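Local structure of single-stranded-DNA-specific exonuclease RecJ (2ZXR) at residues V489-Q494 / V522-L527; F482-V487 / V503-L508; E476-A481 / G495-P500; R426-L431 / E459-L464; W7-L12 / E531-G536. The protein degrades single-stranded DNA in the 5' to 3' direction, using divalent metal ions such as magnesium or manganese as cofactors, and takes part in DNA repair. All blocks are in the same frame, centred on the assembly; numbering follows the deposited sequence.

Interaction 1: V489-Q494 / V522-L527; sequences VLAWKQ and VQAVDL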
# COMPACT_ATOMS: atom_id res chain seq x y z
N VAL A 489 3.71 -11.08 18.94
CA VAL A 489 3.76 -11.02 17.49
C VAL A 489 3.54 -12.40 16.85
O VAL A 489 4.02 -13.40 17.37
CB VAL A 489 5.10 -10.34 17.01
CG1 VAL A 489 6.14 -10.46 18.07
CG2 VAL A 489 5.60 -10.93 15.71
N LEU A 490 2.79 -12.42 15.75
CA LEU A 490 2.47 -13.63 15.00
C LEU A 490 3.21 -13.55 13.69
O LEU A 490 3.27 -12.49 13.06
CB LEU A 490 0.98 -13.69 14.71
CG LEU A 490 0.10 -13.64 15.95
CD1 LEU A 490 -1.33 -13.26 15.53
CD2 LEU A 490 0.14 -15.00 16.66
N ALA A 491 3.76 -14.68 13.26
CA ALA A 491 4.55 -14.69 12.03
C ALA A 491 4.68 -16.04 11.34
O ALA A 491 4.47 -17.10 11.93
CB ALA A 491 5.95 -14.15 12.35
N TRP A 492 5.04 -15.99 10.07
CA TRP A 492 5.28 -17.18 9.27
C TRP A 492 6.78 -17.18 9.01
O TRP A 492 7.27 -16.48 8.12
CB TRP A 492 4.50 -17.11 7.96
CG TRP A 492 3.05 -17.23 8.19
CD1 TRP A 492 2.20 -16.27 8.65
CD2 TRP A 492 2.28 -18.44 8.10
NE1 TRP A 492 0.95 -16.80 8.86
CE2 TRP A 492 0.97 -18.13 8.53
CE3 TRP A 492 2.57 -19.75 7.70
CZ2 TRP A 492 -0.05 -19.09 8.57
CZ3 TRP A 492 1.56 -20.70 7.74
CH2 TRP A 492 0.27 -20.37 8.18
N LYS A 493 7.51 -17.96 9.80
CA LYS A 493 8.95 -18.01 9.67
C LYS A 493 9.41 -18.63 8.37
O LYS A 493 9.15 -19.80 8.09
CB LYS A 493 9.56 -18.78 10.85
CG LYS A 493 11.09 -18.80 10.84
CD LYS A 493 11.66 -17.40 10.91
CE LYS A 493 13.18 -17.41 10.95
NZ LYS A 493 13.79 -17.86 9.67
N GLN A 494 10.10 -17.83 7.57
CA GLN A 494 10.62 -18.30 6.29
C GLN A 494 11.55 -19.46 6.61
O GLN A 494 12.52 -19.30 7.34
CB GLN A 494 11.43 -17.20 5.59
CG GLN A 494 10.65 -15.93 5.32
CD GLN A 494 9.59 -16.11 4.24
OE1 GLN A 494 8.77 -17.04 4.31
NE2 GLN A 494 9.60 -15.22 3.24
N VAL A 522 0.97 -7.70 17.21
CA VAL A 522 1.57 -7.38 15.93
C VAL A 522 1.63 -8.60 15.03
O VAL A 522 2.02 -9.69 15.44
CB VAL A 522 3.00 -6.79 16.11
CG1 VAL A 522 3.67 -6.63 14.78
CG2 VAL A 522 2.91 -5.44 16.80
N GLN A 523 1.20 -8.39 13.79
CA GLN A 523 1.22 -9.43 12.79
C GLN A 523 2.44 -9.09 11.98
O GLN A 523 2.47 -8.06 11.30
CB GLN A 523 -0.03 -9.32 11.91
CG GLN A 523 -0.13 -10.37 10.81
CD GLN A 523 -0.57 -11.72 11.35
OE1 GLN A 523 -1.49 -11.81 12.18
NE2 GLN A 523 0.07 -12.80 10.87
N ALA A 524 3.45 -9.94 12.03
CA ALA A 524 4.68 -9.67 11.29
C ALA A 524 4.52 -9.86 9.77
O ALA A 524 3.98 -10.86 9.34
CB ALA A 524 5.80 -10.56 11.82
N VAL A 525 4.97 -8.88 8.98
CA VAL A 525 4.93 -8.98 7.53
C VAL A 525 6.34 -9.41 7.10
O VAL A 525 6.52 -10.13 6.11
CB VAL A 525 4.53 -7.66 6.81
CG1 VAL A 525 3.20 -7.16 7.33
CG2 VAL A 525 5.59 -6.62 7.01
N ASP A 526 7.36 -8.93 7.81
CA ASP A 526 8.71 -9.38 7.51
C ASP A 526 9.43 -9.51 8.84
O ASP A 526 9.10 -8.81 9.81
CB ASP A 526 9.49 -8.46 6.56
CG ASP A 526 10.68 -9.18 5.88
OD1 ASP A 526 10.86 -10.40 6.10
OD2 ASP A 526 11.44 -8.54 5.10
N LEU A 527 10.41 -10.41 8.88
CA LEU A 527 11.17 -10.68 10.09
C LEU A 527 12.59 -11.11 9.69
O LEU A 527 12.76 -11.86 8.71
CB LEU A 527 10.44 -11.80 10.85
CG LEU A 527 11.02 -12.50 12.07
CD1 LEU A 527 9.96 -13.45 12.60
CD2 LEU A 527 12.28 -13.30 11.70
O HOH W 1 5.20 -13.41 9.03
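Leu-490 and Gln-523 are paired on one face of two parallel strands, 489-492 and 522-524. The strand axes come within 4.6 Å and diverge by 17°. The backbone of Leu-490 makes both hydrogen bonds. Its N donates to Val-522 O at 2.9 Å, and its O accepts from Ala-524 N at 2.8 Å. Gln-523 is thus bracketed by the two residues that Leu-490 grips.

The Gln-523 side chain bends at chi2 (77°), which turns CD back toward Leu-490. Gln-523 OE1 then lies 3.7 Å from Leu-490 CD1, a van der Waals contact. Val-489 and Val-522 occupy the other face, where Val-489 CG2 packs on Ala-524 CB.

Leu-527 carries the far end of the contact. It follows a classic beta bulge, in which Val-525 and Asp-526 both face Ala-506. Leu-527 CG, anti to the backbone N (chi1 171°), carries the two methyls that touch. Leu-527 CD1 meets Ala-491 CB at 4.1 Å, while its CD2 touches Lys-493 CD at 4.2 Å. Ala-491 CB also packs on Ala-524 CB at 3.6 Å. Here the strands part, and a water takes over, accepting from Trp-492 N and donating to Ala-524 O.

Strand 479-484 flanks 487-492 on its other side, and strand 503-514 flanks 517-528. Strands 487-492 and 517-528 are the third and fifth of the barrel; their parallel pairing, among otherwise antiparallel neighbours, is characteristic of the OB fold.

Interaction 2: F482-V487 / V503-L508; sequences FRLKGV and VEVAGL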
# COMPACT_ATOMS: atom_id res chain seq x y z
N PHE A 482 5.70 -15.17 19.27
CA PHE A 482 6.71 -14.86 20.29
C PHE A 482 6.51 -13.44 20.78
O PHE A 482 5.59 -12.74 20.33
CB PHE A 482 8.12 -15.04 19.72
CG PHE A 482 8.43 -14.15 18.56
CD1 PHE A 482 9.03 -12.92 18.76
CD2 PHE A 482 8.09 -14.54 17.26
CE1 PHE A 482 9.29 -12.07 17.68
CE2 PHE A 482 8.34 -13.70 16.18
CZ PHE A 482 8.94 -12.47 16.39
N ARG A 483 7.36 -13.00 21.71
CA ARG A 483 7.23 -11.66 22.26
C ARG A 483 8.46 -10.80 22.18
O ARG A 483 9.58 -11.28 22.32
CB ARG A 483 6.80 -11.73 23.73
CG ARG A 483 5.34 -12.05 23.93
CD ARG A 483 4.85 -11.45 25.23
NE ARG A 483 3.39 -11.33 25.24
CZ ARG A 483 2.56 -12.35 25.10
NH1 ARG A 483 3.04 -13.59 24.94
NH2 ARG A 483 1.25 -12.14 25.10
N LEU A 484 8.24 -9.51 21.94
CA LEU A 484 9.32 -8.54 21.89
C LEU A 484 8.91 -7.39 22.78
O LEU A 484 7.94 -6.67 22.48
CB LEU A 484 9.56 -8.03 20.46
CG LEU A 484 10.19 -8.96 19.43
CD1 LEU A 484 10.45 -8.17 18.16
CD2 LEU A 484 11.49 -9.55 19.96
N LYS A 485 9.65 -7.21 23.88
CA LYS A 485 9.38 -6.15 24.85
C LYS A 485 7.92 -6.21 25.29
O LYS A 485 7.23 -5.18 25.32
CB LYS A 485 9.67 -4.78 24.24
CG LYS A 485 10.97 -4.66 23.45
CD LYS A 485 12.19 -4.91 24.31
CE LYS A 485 13.46 -4.79 23.47
NZ LYS A 485 14.68 -5.24 24.20
N GLY A 486 7.43 -7.40 25.61
CA GLY A 486 6.05 -7.54 26.05
C GLY A 486 4.96 -7.47 24.98
O GLY A 486 3.77 -7.55 25.30
N VAL A 487 5.33 -7.31 23.71
CA VAL A 487 4.33 -7.25 22.64
C VAL A 487 4.26 -8.60 21.92
O VAL A 487 5.28 -9.10 21.45
CB VAL A 487 4.68 -6.19 21.58
CG1 VAL A 487 3.74 -6.32 20.40
CG2 VAL A 487 4.60 -4.80 22.19
N VAL A 503 16.19 -10.36 16.74
CA VAL A 503 15.44 -10.16 15.51
C VAL A 503 14.94 -8.73 15.31
O VAL A 503 14.92 -7.91 16.23
CB VAL A 503 14.19 -11.08 15.45
CG1 VAL A 503 14.59 -12.54 15.47
CG2 VAL A 503 13.28 -10.77 16.62
N GLU A 504 14.55 -8.45 14.08
CA GLU A 504 13.98 -7.18 13.71
C GLU A 504 12.66 -7.58 13.06
O GLU A 504 12.62 -8.57 12.33
CB GLU A 504 14.85 -6.46 12.68
CG GLU A 504 15.63 -5.34 13.27
CD GLU A 504 16.51 -4.66 12.28
OE1 GLU A 504 16.91 -3.53 12.59
OE2 GLU A 504 16.80 -5.24 11.19
N VAL A 505 11.60 -6.84 13.32
CA VAL A 505 10.29 -7.16 12.76
C VAL A 505 9.60 -5.94 12.19
O VAL A 505 9.57 -4.89 12.84
CB VAL A 505 9.33 -7.71 13.83
CG1 VAL A 505 7.92 -7.90 13.20
CG2 VAL A 505 9.85 -9.02 14.40
N ALA A 506 9.03 -6.09 10.98
CA ALA A 506 8.27 -5.03 10.34
C ALA A 506 6.86 -5.55 10.52
O ALA A 506 6.50 -6.58 9.95
CB ALA A 506 8.60 -4.94 8.89
N GLY A 507 6.03 -4.87 11.32
CA GLY A 507 4.71 -5.42 11.53
C GLY A 507 3.52 -4.50 11.61
O GLY A 507 3.65 -3.32 11.86
N LEU A 508 2.34 -5.09 11.41
CA LEU A 508 1.07 -4.37 11.45
C LEU A 508 0.50 -4.42 12.87
O LEU A 508 0.40 -5.51 13.46
CB LEU A 508 0.07 -5.03 10.49
CG LEU A 508 0.50 -5.04 9.02
CD1 LEU A 508 -0.23 -6.17 8.23
CD2 LEU A 508 0.19 -3.65 8.43
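The strand carrying Phe-482 and Leu-484 crosses the strand carrying Val-503 and Val-505 at -94°, with the axes 9.9 Å apart at their closest. That spacing is too wide for backbone pairing. The two strands are opposite walls of the OB barrel, its second and fourth strands, and the contact is made by side chains in the core.

Phe-482 and Leu-484 both point inward from one wall. Val-503 and Val-505 point inward from the other. All four are buried and meet only through carbon atoms.

With Phe-482 CG in the crowded position between the backbone N and the carbonyl carbon (chi1 61°), the ring extends from its strand toward Val-505 and reaches it with its tip. Val-505 CG2 sits at the ring edge, near the ring plane, 4.1 Å from Phe-482 CZ. Val-503 CG2 is a little farther off, 4.3 Å from Phe-482 CE1. Leu-484 CG also lies in the plane of the ring, at its edge.

Leu-464 of strand 462-466 packs on both Leu-484 and Val-505, and Leu-527 packs on Phe-482, so neighbouring strands close the cluster. Beyond Leu-484 the chain makes a type I' turn to Val-487, with Lys-485 and Gly-486 at positive phi. This forms the tight hairpin between strands 479-484 and 487-492.

Leu-484 CD1 touches both valines, 3.9 Å from Val-505 CG2 and 4.1 Å from Val-503 CG2. Leu-484 CD2 meets Val-503 CG2 at 4.0 Å.

Interaction 3: E476-A481 / G495-P500; sequences EGRHLA and GDLALP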
# COMPACT_ATOMS: atom_id res chain seq x y z
N GLU A 476 2.97 -27.52 12.50
CA GLU A 476 4.22 -28.25 12.29
C GLU A 476 5.20 -27.47 11.42
O GLU A 476 6.24 -28.00 11.01
CB GLU A 476 3.94 -29.60 11.61
CG GLU A 476 3.31 -30.66 12.50
CD GLU A 476 4.25 -31.17 13.57
OE1 GLU A 476 3.96 -32.25 14.14
OE2 GLU A 476 5.27 -30.50 13.85
N GLY A 477 4.86 -26.22 11.12
CA GLY A 477 5.75 -25.43 10.29
C GLY A 477 5.78 -23.95 10.58
O GLY A 477 5.44 -23.50 11.68
N ARG A 478 6.19 -23.20 9.56
CA ARG A 478 6.31 -21.74 9.58
C ARG A 478 5.61 -20.95 10.68
O ARG A 478 6.24 -20.20 11.42
CB ARG A 478 5.87 -21.17 8.24
CG ARG A 478 6.80 -21.46 7.10
CD ARG A 478 6.79 -22.92 6.74
NE ARG A 478 7.82 -23.18 5.76
CZ ARG A 478 9.12 -23.14 6.03
NH1 ARG A 478 9.53 -22.86 7.27
NH2 ARG A 478 10.00 -23.35 5.07
N HIS A 479 4.29 -21.10 10.76
CA HIS A 479 3.47 -20.36 11.71
C HIS A 479 3.93 -20.45 13.16
O HIS A 479 4.11 -21.54 13.68
CB HIS A 479 2.03 -20.84 11.60
CG HIS A 479 1.03 -19.78 11.89
ND1 HIS A 479 -0.33 -20.03 11.96
CD2 HIS A 479 1.17 -18.45 12.12
CE1 HIS A 479 -0.97 -18.90 12.21
NE2 HIS A 479 -0.08 -17.93 12.31
N LEU A 480 4.11 -19.29 13.79
CA LEU A 480 4.55 -19.22 15.19
C LEU A 480 4.19 -17.89 15.87
O LEU A 480 3.62 -16.97 15.25
CB LEU A 480 6.06 -19.45 15.30
CG LEU A 480 7.06 -18.39 14.80
CD1 LEU A 480 7.21 -17.31 15.84
CD2 LEU A 480 8.42 -19.02 14.54
N ALA A 481 4.56 -17.78 17.14
CA ALA A 481 4.29 -16.59 17.92
C ALA A 481 5.35 -16.41 19.00
O ALA A 481 5.84 -17.39 19.56
CB ALA A 481 2.92 -16.69 18.56
N GLY A 495 11.22 -20.63 6.07
CA GLY A 495 12.00 -21.83 6.26
C GLY A 495 13.21 -21.68 7.14
O GLY A 495 14.17 -21.01 6.77
N ASP A 496 13.15 -22.30 8.31
CA ASP A 496 14.23 -22.25 9.28
C ASP A 496 13.63 -22.52 10.64
O ASP A 496 14.05 -23.43 11.33
CB ASP A 496 14.88 -20.87 9.33
CG ASP A 496 16.15 -20.80 8.50
OD1 ASP A 496 17.07 -21.61 8.74
OD2 ASP A 496 16.22 -19.92 7.61
N LEU A 497 12.64 -21.71 11.00
CA LEU A 497 11.99 -21.83 12.30
C LEU A 497 13.10 -21.59 13.30
O LEU A 497 14.28 -21.61 12.94
CB LEU A 497 11.34 -23.21 12.48
CG LEU A 497 10.13 -23.46 11.57
CD1 LEU A 497 10.56 -23.48 10.11
CD2 LEU A 497 9.47 -24.77 11.92
N ALA A 498 12.75 -21.35 14.55
CA ALA A 498 13.78 -21.03 15.53
C ALA A 498 14.30 -19.66 15.08
O ALA A 498 14.88 -19.51 13.99
CB ALA A 498 14.90 -22.08 15.49
N LEU A 499 14.07 -18.65 15.90
CA LEU A 499 14.50 -17.31 15.57
C LEU A 499 15.92 -17.01 16.03
O LEU A 499 16.39 -17.54 17.05
CB LEU A 499 13.55 -16.29 16.21
CG LEU A 499 12.05 -16.34 15.88
CD1 LEU A 499 11.86 -16.45 14.38
CD2 LEU A 499 11.40 -17.51 16.59
N PRO A 500 16.64 -16.16 15.29
CA PRO A 500 18.00 -15.87 15.74
C PRO A 500 17.92 -15.28 17.15
O PRO A 500 16.83 -14.94 17.63
CB PRO A 500 18.53 -14.90 14.69
CG PRO A 500 17.30 -14.38 13.98
CD PRO A 500 16.37 -15.56 13.97
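This is a surface contact between a strand start and a loop, made mainly by Arg-478 and Leu-480 on one side and Gly-495, Leu-497 and Leu-499 on the other. Segment 476-481 leads into strand 479-484. Segment 495-500 has no regular structure and lies between strands 487-492 and 503-514.

The clearest packing is apolar. Leu-480 and Leu-499 reach toward each other tip to tip, with Leu-480 CD2 3.9 Å from Leu-499 CD2. Leu-480 is buried here, and Lys-493 touches both leucines. Leu-497 CD2 touches the backbone of Gly-477, 4.0 Å from Gly-477 C.

In the OB fold of this domain, segment 495-500 belongs to the connection between the third and fourth barrel strands. Many OB folds carry a helix there. RecJ has an irregular loop, which folds against the start of the second strand.

The Arg-478 guanidinium lies by the loop backbone, with Asp-496 N in plane at the edge, 3.8 Å from Arg-478 NH1. Gly-495 N is modelled over one face, but Gly-495 CA is too close to Arg-478 NH1 and NH2, so this placement is doubtful. Arg-478 is tied to the neighbouring strand by a backbone hydrogen bond with Lys-493.

Interaction 4: R426-L431 / E459-L464; sequences REVALL and EPLFLL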
# COMPACT_ATOMS: atom_id res chain seq x y z
N ARG A 426 13.29 -4.86 -3.31
CA ARG A 426 12.02 -4.57 -2.64
C ARG A 426 12.31 -3.73 -1.40
O ARG A 426 13.28 -3.96 -0.68
CB ARG A 426 11.32 -5.89 -2.23
CG ARG A 426 10.03 -5.71 -1.43
CD ARG A 426 9.07 -6.91 -1.55
NE ARG A 426 9.50 -8.12 -0.83
CZ ARG A 426 9.44 -8.29 0.49
NH1 ARG A 426 9.86 -9.43 1.04
NH2 ARG A 426 8.94 -7.34 1.28
N GLU A 427 11.48 -2.72 -1.17
CA GLU A 427 11.65 -1.88 0.01
C GLU A 427 10.50 -2.13 0.99
O GLU A 427 9.38 -2.39 0.57
CB GLU A 427 11.66 -0.40 -0.34
CG GLU A 427 11.40 0.47 0.90
CD GLU A 427 11.55 1.96 0.68
OE1 GLU A 427 12.69 2.42 0.45
OE2 GLU A 427 10.51 2.67 0.74
N VAL A 428 10.80 -2.09 2.28
CA VAL A 428 9.80 -2.22 3.33
C VAL A 428 9.91 -0.88 4.05
O VAL A 428 10.96 -0.55 4.59
CB VAL A 428 10.11 -3.34 4.34
CG1 VAL A 428 9.04 -3.36 5.42
CG2 VAL A 428 10.16 -4.69 3.64
N ALA A 429 8.84 -0.09 4.00
CA ALA A 429 8.83 1.23 4.62
C ALA A 429 8.30 1.14 6.06
O ALA A 429 7.19 0.68 6.31
CB ALA A 429 7.95 2.18 3.78
N LEU A 430 9.13 1.57 7.00
CA LEU A 430 8.75 1.51 8.41
C LEU A 430 8.38 2.89 8.88
O LEU A 430 9.13 3.85 8.67
CB LEU A 430 9.91 0.96 9.25
CG LEU A 430 10.22 -0.53 9.30
CD1 LEU A 430 8.94 -1.34 9.18
CD2 LEU A 430 11.17 -0.89 8.21
N LEU A 431 7.22 3.00 9.51
CA LEU A 431 6.70 4.26 10.01
C LEU A 431 7.50 4.72 11.22
O LEU A 431 7.94 5.86 11.29
CB LEU A 431 5.24 4.11 10.44
CG LEU A 431 4.22 5.26 10.38
CD1 LEU A 431 3.41 5.24 11.68
CD2 LEU A 431 4.87 6.58 10.15
N GLU A 459 -1.56 0.06 4.84
CA GLU A 459 -1.57 0.12 6.28
C GLU A 459 -0.09 0.32 6.73
O GLU A 459 0.84 -0.28 6.16
CB GLU A 459 -2.15 -1.19 6.80
CG GLU A 459 -2.33 -1.27 8.27
CD GLU A 459 -3.16 -2.47 8.64
OE1 GLU A 459 -3.52 -3.25 7.73
OE2 GLU A 459 -3.45 -2.63 9.83
N PRO A 460 0.14 1.18 7.72
CA PRO A 460 1.51 1.42 8.21
C PRO A 460 2.16 0.22 8.91
O PRO A 460 1.48 -0.58 9.57
CB PRO A 460 1.35 2.59 9.17
CG PRO A 460 -0.02 2.41 9.68
CD PRO A 460 -0.82 2.04 8.44
N LEU A 461 3.49 0.11 8.77
CA LEU A 461 4.24 -0.95 9.43
C LEU A 461 5.17 -0.36 10.49
O LEU A 461 5.84 0.65 10.24
CB LEU A 461 5.09 -1.72 8.43
CG LEU A 461 4.36 -2.49 7.34
CD1 LEU A 461 5.36 -2.86 6.25
CD2 LEU A 461 3.68 -3.73 7.94
N PHE A 462 5.19 -0.98 11.66
CA PHE A 462 6.06 -0.51 12.74
C PHE A 462 7.26 -1.45 12.85
O PHE A 462 7.23 -2.61 12.44
CB PHE A 462 5.34 -0.49 14.11
CG PHE A 462 4.29 0.57 14.23
CD1 PHE A 462 2.98 0.33 13.85
CD2 PHE A 462 4.63 1.84 14.69
CE1 PHE A 462 2.01 1.34 13.92
CE2 PHE A 462 3.68 2.85 14.77
CZ PHE A 462 2.35 2.59 14.38
N LEU A 463 8.32 -0.93 13.44
CA LEU A 463 9.51 -1.73 13.62
C LEU A 463 9.55 -2.15 15.07
O LEU A 463 9.31 -1.33 15.95
CB LEU A 463 10.74 -0.90 13.26
CG LEU A 463 12.12 -1.50 13.52
CD1 LEU A 463 12.39 -2.64 12.52
CD2 LEU A 463 13.17 -0.40 13.38
N LEU A 464 9.80 -3.43 15.31
CA LEU A 464 9.96 -3.97 16.65
C LEU A 464 11.37 -4.56 16.60
O LEU A 464 11.86 -4.92 15.51
CB LEU A 464 8.96 -5.06 16.98
CG LEU A 464 7.52 -4.61 17.20
CD1 LEU A 464 6.93 -4.12 15.87
CD2 LEU A 464 6.69 -5.77 17.76
O HOH W 2 4.83 1.70 6.98
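The Phe-462 ring meets Leu-431 at its CE2 and CZ atoms, each 3.9 Å from Leu-431 CD1, which approaches obliquely. The two side chains lie side by side and point the same way. The pyrrolidine ring of Pro-460 also runs alongside Leu-431, with Pro-460 CB 4.1 Å from Leu-431 CG. Leu-431 CG is roughly anti to the backbone N (chi1 -150°), which sets it beside Pro-460; the CD1 branch is the one that meets the phenyl ring.

One direct backbone hydrogen bond joins the segments. Leu-431 N donates to Leu-461 O at 2.8 Å, and the bond is almost straight (167°). One step away, a water spans the wider gap, donating to Ala-429 O at 2.7 Å and accepting from Leu-461 N.

The Leu-461 side chain packs against segment 426-431. Its CD1 meets Val-428 CG1 at 3.8 Å, and these two side chains cross at about a right angle. Leu-461 CB touches Leu-430 CD1 at 3.9 Å. Farther along, Leu-430 CG rests on Leu-463 CB at 4.0 Å.

The contact joins the two strands of a beta-alpha-beta unit formed by strand 426-433, helix 440-447 and strand 462-466. Val-443 and Leu-447 of the helix pack on Phe-462. Trp-7 of strand 5-9 touches Leu-430 and Leu-463, and Ala-506 of strand 503-514 touches Val-428 and Leu-430.

Interaction 5: W7-L12 / E531-G536; sequences WRVLSL and EALEGG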
# COMPACT_ATOMS: atom_id res chain seq x y z
N TRP A 7 15.10 -2.46 4.27
CA TRP A 7 14.19 -1.83 5.23
C TRP A 7 14.62 -0.37 5.38
O TRP A 7 15.81 -0.07 5.52
CB TRP A 7 14.26 -2.50 6.59
CG TRP A 7 13.66 -3.87 6.64
CD1 TRP A 7 13.51 -4.74 5.60
CD2 TRP A 7 13.23 -4.55 7.81
NE1 TRP A 7 13.02 -5.94 6.06
CE2 TRP A 7 12.84 -5.85 7.41
CE3 TRP A 7 13.14 -4.20 9.16
CZ2 TRP A 7 12.37 -6.80 8.31
CZ3 TRP A 7 12.67 -5.15 10.07
CH2 TRP A 7 12.29 -6.43 9.64
N ARG A 8 13.65 0.54 5.34
CA ARG A 8 13.91 1.96 5.49
C ARG A 8 12.96 2.57 6.51
O ARG A 8 11.76 2.22 6.58
CB ARG A 8 13.72 2.67 4.15
CG ARG A 8 13.66 4.19 4.31
CD ARG A 8 13.55 4.91 2.97
NE ARG A 8 14.67 4.57 2.08
CZ ARG A 8 15.91 5.04 2.20
NH1 ARG A 8 16.21 5.89 3.18
NH2 ARG A 8 16.85 4.67 1.34
N VAL A 9 13.48 3.50 7.31
CA VAL A 9 12.67 4.18 8.31
C VAL A 9 12.26 5.53 7.77
O VAL A 9 13.11 6.34 7.37
CB VAL A 9 13.45 4.39 9.62
CG1 VAL A 9 12.57 5.08 10.64
CG2 VAL A 9 13.92 3.05 10.16
N LEU A 10 10.96 5.79 7.73
CA LEU A 10 10.48 7.07 7.23
C LEU A 10 11.08 8.24 8.04
O LEU A 10 11.26 8.15 9.26
CB LEU A 10 8.94 7.13 7.27
CG LEU A 10 8.18 5.99 6.56
CD1 LEU A 10 6.72 6.43 6.32
CD2 LEU A 10 8.85 5.65 5.22
N SER A 11 11.37 9.33 7.36
CA SER A 11 11.98 10.50 7.97
C SER A 11 11.11 11.17 9.02
O SER A 11 9.88 11.07 8.98
CB SER A 11 12.27 11.53 6.88
OG SER A 11 11.03 12.06 6.42
N LEU A 12 11.74 11.86 9.98
CA LEU A 12 10.95 12.57 10.98
C LEU A 12 10.59 13.91 10.33
O LEU A 12 11.43 14.55 9.66
CB LEU A 12 11.72 12.82 12.28
CG LEU A 12 12.20 11.58 13.04
CD1 LEU A 12 12.85 12.01 14.36
CD2 LEU A 12 11.05 10.64 13.28
N GLU A 531 19.93 -6.05 10.31
CA GLU A 531 20.81 -5.78 9.18
C GLU A 531 20.83 -4.30 8.84
O GLU A 531 20.35 -3.45 9.59
CB GLU A 531 20.34 -6.56 7.95
CG GLU A 531 20.33 -8.07 8.15
CD GLU A 531 19.66 -8.83 7.01
OE1 GLU A 531 19.46 -10.07 7.16
OE2 GLU A 531 19.32 -8.20 5.98
N ALA A 532 21.40 -4.00 7.67
CA ALA A 532 21.48 -2.63 7.20
C ALA A 532 20.07 -2.08 7.37
O ALA A 532 19.09 -2.79 7.12
CB ALA A 532 21.89 -2.61 5.71
N LEU A 533 19.98 -0.83 7.80
CA LEU A 533 18.69 -0.19 8.01
C LEU A 533 18.81 1.21 7.43
O LEU A 533 19.57 2.01 7.93
CB LEU A 533 18.41 -0.13 9.51
CG LEU A 533 16.96 -0.13 9.99
CD1 LEU A 533 16.93 0.10 11.51
CD2 LEU A 533 16.17 0.94 9.26
N GLU A 534 18.06 1.50 6.37
CA GLU A 534 18.11 2.81 5.74
C GLU A 534 17.33 3.88 6.49
O GLU A 534 16.33 3.59 7.16
CB GLU A 534 17.60 2.72 4.31
CG GLU A 534 18.33 1.72 3.44
CD GLU A 534 18.37 2.14 1.98
OE1 GLU A 534 17.30 2.12 1.32
OE2 GLU A 534 19.47 2.52 1.50
N GLY A 535 17.78 5.12 6.38
CA GLY A 535 17.09 6.21 7.03
C GLY A 535 17.98 7.17 7.78
O GLY A 535 19.17 6.94 7.94
N GLY A 536 17.38 8.25 8.27
CA GLY A 536 18.15 9.23 9.02
C GLY A 536 18.63 10.33 8.11
O GLY A 536 18.33 10.33 6.92
O HOH W 3 14.53 8.20 8.39
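Arg-8 and Glu-534 form a single beta bridge with two backbone hydrogen bonds around it. Glu-534 N donates to Trp-7 O at 2.9 Å. Val-9 N donates to Glu-534 O at 2.9 Å. A water extends the pairing, donating to Val-9 O and accepting from Gly-536 N at 2.9 Å.

Arg-8 and Glu-534 also make a salt bridge, Arg-8 NH2 to Glu-534 OE1 at 2.6 Å. The guanidinium and carboxylate planes are 52° apart. The Arg-8 chain bends at chi3 (-57°), which turns NE back toward Glu-534. Glu-534 CB lies over one face of the guanidinium, 3.4 Å from its plane and toward the rim. Arg-8 NE has a weak, long ion pair with Glu-427.

Apolar packing comes from Val-9 CG2 and Leu-533 CD2. At 3.2 Å it is tighter than a normal van der Waals contact. Phe-636 of helix 624-639 touches Leu-533, and Arg-633 touches Val-9.

Trp-7 makes a cation-pi contact with Arg-528 on the strand that precedes this loop. The arrangement is an isolated bridge on an edge strand: the linker from the OB barrel toward the C-terminal domain lies along N-terminal strand 5-9.

How the interactions relate
All five contacts reach one mixed eight-stranded sheet, most of which forms the OB barrel, with strands 426-433 and 5-9 added at one end. Interactions 1, 2 and 3 lie in the barrel, with centres 8 to 14 Å apart, and their segments alternate along the chain. Interaction 4 closes before them and adds strand 426-433 beside 462-466. Interaction 5 spans most of the chain, bringing the N-terminal strand to the linker after the barrel. Its centre is 9 Å from that of interaction 4 and 26 Å from that of interaction 3. The OB domain is thus tied to both the N-terminal segment and the C-terminal linker, away from the metal site.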